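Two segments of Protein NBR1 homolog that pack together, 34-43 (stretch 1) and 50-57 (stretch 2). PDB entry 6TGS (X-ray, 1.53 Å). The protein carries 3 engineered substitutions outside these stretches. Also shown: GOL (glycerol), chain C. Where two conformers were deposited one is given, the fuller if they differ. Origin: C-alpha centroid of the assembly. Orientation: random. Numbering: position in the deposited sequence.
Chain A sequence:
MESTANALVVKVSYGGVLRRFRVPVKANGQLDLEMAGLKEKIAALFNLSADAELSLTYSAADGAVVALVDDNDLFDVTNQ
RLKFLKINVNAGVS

Stretch 1 (34-43) EMAGLKEKIA
Stretch 2 50-57: ADAELSLT

A helix can hold a neighbouring loop and strand with one long polar side chain laid beside a small apolar cluster, and NBR1 homolog offers a compact example. Residues 35–43 are helical (phi/psi near -65/-40), with i to i+4 bonds such as Lys39 N to Met35 O at 2.9 Å. Glu34, extended at -117/175, is the N-cap; its OE1 accepts a weak bond from Ala36 N at 3.4 Å. In stretch 2, Ala50 and Asp51 turn (-67/-24, -100/12), Ala52 opens to -64/154, Glu53 takes -87/79, and the chain is extended from Leu54 to Thr57 (-84/140, -87/117, -114/112, -129/152), into a strand that includes Leu56 and Thr57, running at 102° to the helix, axes 11.5 Å apart. The backbones come nearest at Glu40 CA and Ala50 CA, 4.9 Å.

The CA-to-CB bond of Lys39 (m, t, p, t) points toward stretch 2, and NZ donates to Ala52 O at 2.7 Å. A water bridges the ammonium to a second loop carbonyl, accepting weakly from Lys39 NZ at 2.8 Å and donating to Asp51 O at 3.3 Å; glycerol O3 links it to Leu54, accepting weakly from Lys39 NZ at 3.3 Å and donating to Leu54 O at 2.6 Å.

Leu56 (m, t) fills the apolar side: its CD1 lies 4.0 Å from Met35 CE (Met35 m, m, m) and 4.2 Å from Leu38 CD2 (Leu38 t, p), while Leu56 CD2 meets Ile42 CD1 (Ile42 m, t) at 4.0 Å. Ala43 CB and Ala50 CB lie 3.9 Å apart, two methyls in contact beside the closest backbone approach.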

# COMPACT_ATOMS: atom_id res chain seq x y z
N GLU A 34 -5.28 -7.09 -2.77
CA GLU A 34 -6.18 -6.73 -1.68
C GLU A 34 -5.37 -6.54 -0.40
O GLU A 34 -4.15 -6.77 -0.37
CB GLU A 34 -7.26 -7.81 -1.49
CG GLU A 34 -6.71 -9.20 -1.24
CD GLU A 34 -7.59 -10.02 -0.33
OE1 GLU A 34 -7.85 -9.57 0.81
OE2 GLU A 34 -8.02 -11.12 -0.75
N MET A 35 -6.06 -6.12 0.66
CA MET A 35 -5.38 -5.73 1.89
C MET A 35 -4.62 -6.90 2.49
O MET A 35 -3.51 -6.72 3.01
CB MET A 35 -6.38 -5.15 2.89
CG MET A 35 -6.76 -3.67 2.63
SD MET A 35 -5.40 -2.48 2.82
CE MET A 35 -4.78 -3.04 4.42
N ALA A 36 -5.17 -8.11 2.40
CA ALA A 36 -4.46 -9.26 2.95
C ALA A 36 -3.13 -9.50 2.24
O ALA A 36 -2.11 -9.79 2.89
CB ALA A 36 -5.34 -10.51 2.87
N GLY A 37 -3.12 -9.41 0.92
CA GLY A 37 -1.88 -9.63 0.19
C GLY A 37 -0.87 -8.52 0.41
O GLY A 37 0.34 -8.76 0.43
N LEU A 38 -1.36 -7.28 0.59
CA LEU A 38 -0.47 -6.16 0.91
C LEU A 38 0.19 -6.37 2.26
O LEU A 38 1.41 -6.18 2.42
CB LEU A 38 -1.27 -4.86 0.89
CG LEU A 38 -0.48 -3.64 1.34
CD1 LEU A 38 0.74 -3.44 0.42
CD2 LEU A 38 -1.40 -2.41 1.36
N LYS A 39 -0.60 -6.76 3.26
CA LYS A 39 -0.03 -7.00 4.58
C LYS A 39 0.97 -8.15 4.55
O LYS A 39 1.99 -8.11 5.24
CB LYS A 39 -1.17 -7.26 5.58
CG LYS A 39 -1.90 -5.98 5.94
CD LYS A 39 -3.00 -6.20 6.96
CE LYS A 39 -2.41 -6.45 8.34
NZ LYS A 39 -3.48 -6.58 9.38
N GLU A 40 0.69 -9.18 3.75
CA GLU A 40 1.61 -10.32 3.68
C GLU A 40 2.93 -9.92 3.04
O GLU A 40 3.99 -10.39 3.44
CB GLU A 40 0.95 -11.47 2.92
CG GLU A 40 -0.18 -12.13 3.72
CD GLU A 40 -1.08 -13.00 2.84
OE1 GLU A 40 -0.89 -13.01 1.61
OE2 GLU A 40 -1.98 -13.66 3.39
N LYS A 41 2.86 -9.07 2.02
CA LYS A 41 4.09 -8.62 1.39
C LYS A 41 4.89 -7.75 2.35
O LYS A 41 6.10 -7.94 2.52
CB LYS A 41 3.73 -7.86 0.10
CG LYS A 41 4.94 -7.44 -0.71
CD LYS A 41 5.49 -8.63 -1.51
CE LYS A 41 6.67 -8.22 -2.36
NZ LYS A 41 6.92 -9.22 -3.44
N ILE A 42 4.22 -6.83 3.04
CA ILE A 42 4.93 -5.96 3.98
C ILE A 42 5.53 -6.78 5.12
O ILE A 42 6.67 -6.53 5.54
CB ILE A 42 3.98 -4.86 4.49
CG1 ILE A 42 3.72 -3.85 3.36
CG2 ILE A 42 4.58 -4.18 5.71
CD1 ILE A 42 2.52 -2.87 3.65
N ALA A 43 4.81 -7.79 5.61
CA ALA A 43 5.34 -8.66 6.66
C ALA A 43 6.60 -9.39 6.19
O ALA A 43 7.57 -9.50 6.94
CB ALA A 43 4.26 -9.67 7.08
N ALA A 50 1.97 -10.94 9.56
CA ALA A 50 0.99 -10.55 8.56
C ALA A 50 -0.37 -10.24 9.16
O ALA A 50 -1.14 -9.47 8.57
CB ALA A 50 0.87 -11.64 7.50
N ASP A 51 -0.68 -10.80 10.34
CA ASP A 51 -1.94 -10.47 10.99
C ASP A 51 -1.79 -9.44 12.09
O ASP A 51 -2.75 -9.21 12.85
CB ASP A 51 -2.64 -11.73 11.53
CG ASP A 51 -1.81 -12.52 12.54
OD1 ASP A 51 -0.66 -12.20 12.86
OD2 ASP A 51 -2.38 -13.50 13.08
N ALA A 52 -0.64 -8.78 12.20
CA ALA A 52 -0.55 -7.66 13.11
C ALA A 52 -1.48 -6.52 12.68
O ALA A 52 -1.79 -6.35 11.50
CB ALA A 52 0.88 -7.14 13.19
N GLU A 53 -1.89 -5.70 13.66
CA GLU A 53 -2.73 -4.53 13.37
C GLU A 53 -1.85 -3.33 13.04
O GLU A 53 -1.63 -2.42 13.84
CB GLU A 53 -3.67 -4.24 14.55
CG GLU A 53 -4.88 -5.14 14.58
CD GLU A 53 -6.05 -4.50 15.30
OE1 GLU A 53 -5.82 -3.61 16.14
OE2 GLU A 53 -7.20 -4.89 15.01
N LEU A 54 -1.36 -3.32 11.81
CA LEU A 54 -0.41 -2.32 11.34
C LEU A 54 -1.15 -1.08 10.89
O LEU A 54 -2.20 -1.18 10.26
CB LEU A 54 0.40 -2.87 10.17
CG LEU A 54 1.11 -4.20 10.42
CD1 LEU A 54 1.70 -4.76 9.14
CD2 LEU A 54 2.21 -3.99 11.43
N SER A 55 -0.61 0.08 11.21
CA SER A 55 -1.12 1.31 10.62
C SER A 55 -0.40 1.54 9.29
O SER A 55 0.83 1.71 9.27
CB SER A 55 -0.91 2.50 11.57
OG SER A 55 -0.95 3.73 10.88
N LEU A 56 -1.15 1.54 8.20
CA LEU A 56 -0.63 1.74 6.85
C LEU A 56 -1.20 3.05 6.34
O LEU A 56 -2.41 3.16 6.14
CB LEU A 56 -1.01 0.58 5.94
CG LEU A 56 -0.64 -0.81 6.50
CD1 LEU A 56 -1.08 -1.93 5.54
CD2 LEU A 56 0.85 -0.86 6.74
N THR A 57 -0.34 4.07 6.17
CA THR A 57 -0.82 5.40 5.81
C THR A 57 -0.07 5.95 4.61
O THR A 57 1.10 5.61 4.39
CB THR A 57 -0.68 6.39 6.98
OG1 THR A 57 0.67 6.40 7.47
CG2 THR A 57 -1.65 6.01 8.11
C1 GOL C . -5.91 -4.00 8.41
O1 GOL C . -7.25 -3.84 8.05
C2 GOL C . -5.30 -2.58 8.48
O2 GOL C . -5.52 -1.96 9.71
C3 GOL C . -3.81 -2.79 8.18
O3 GOL C . -3.25 -3.33 9.36
O HOH W 1 -5.19 -8.28 10.85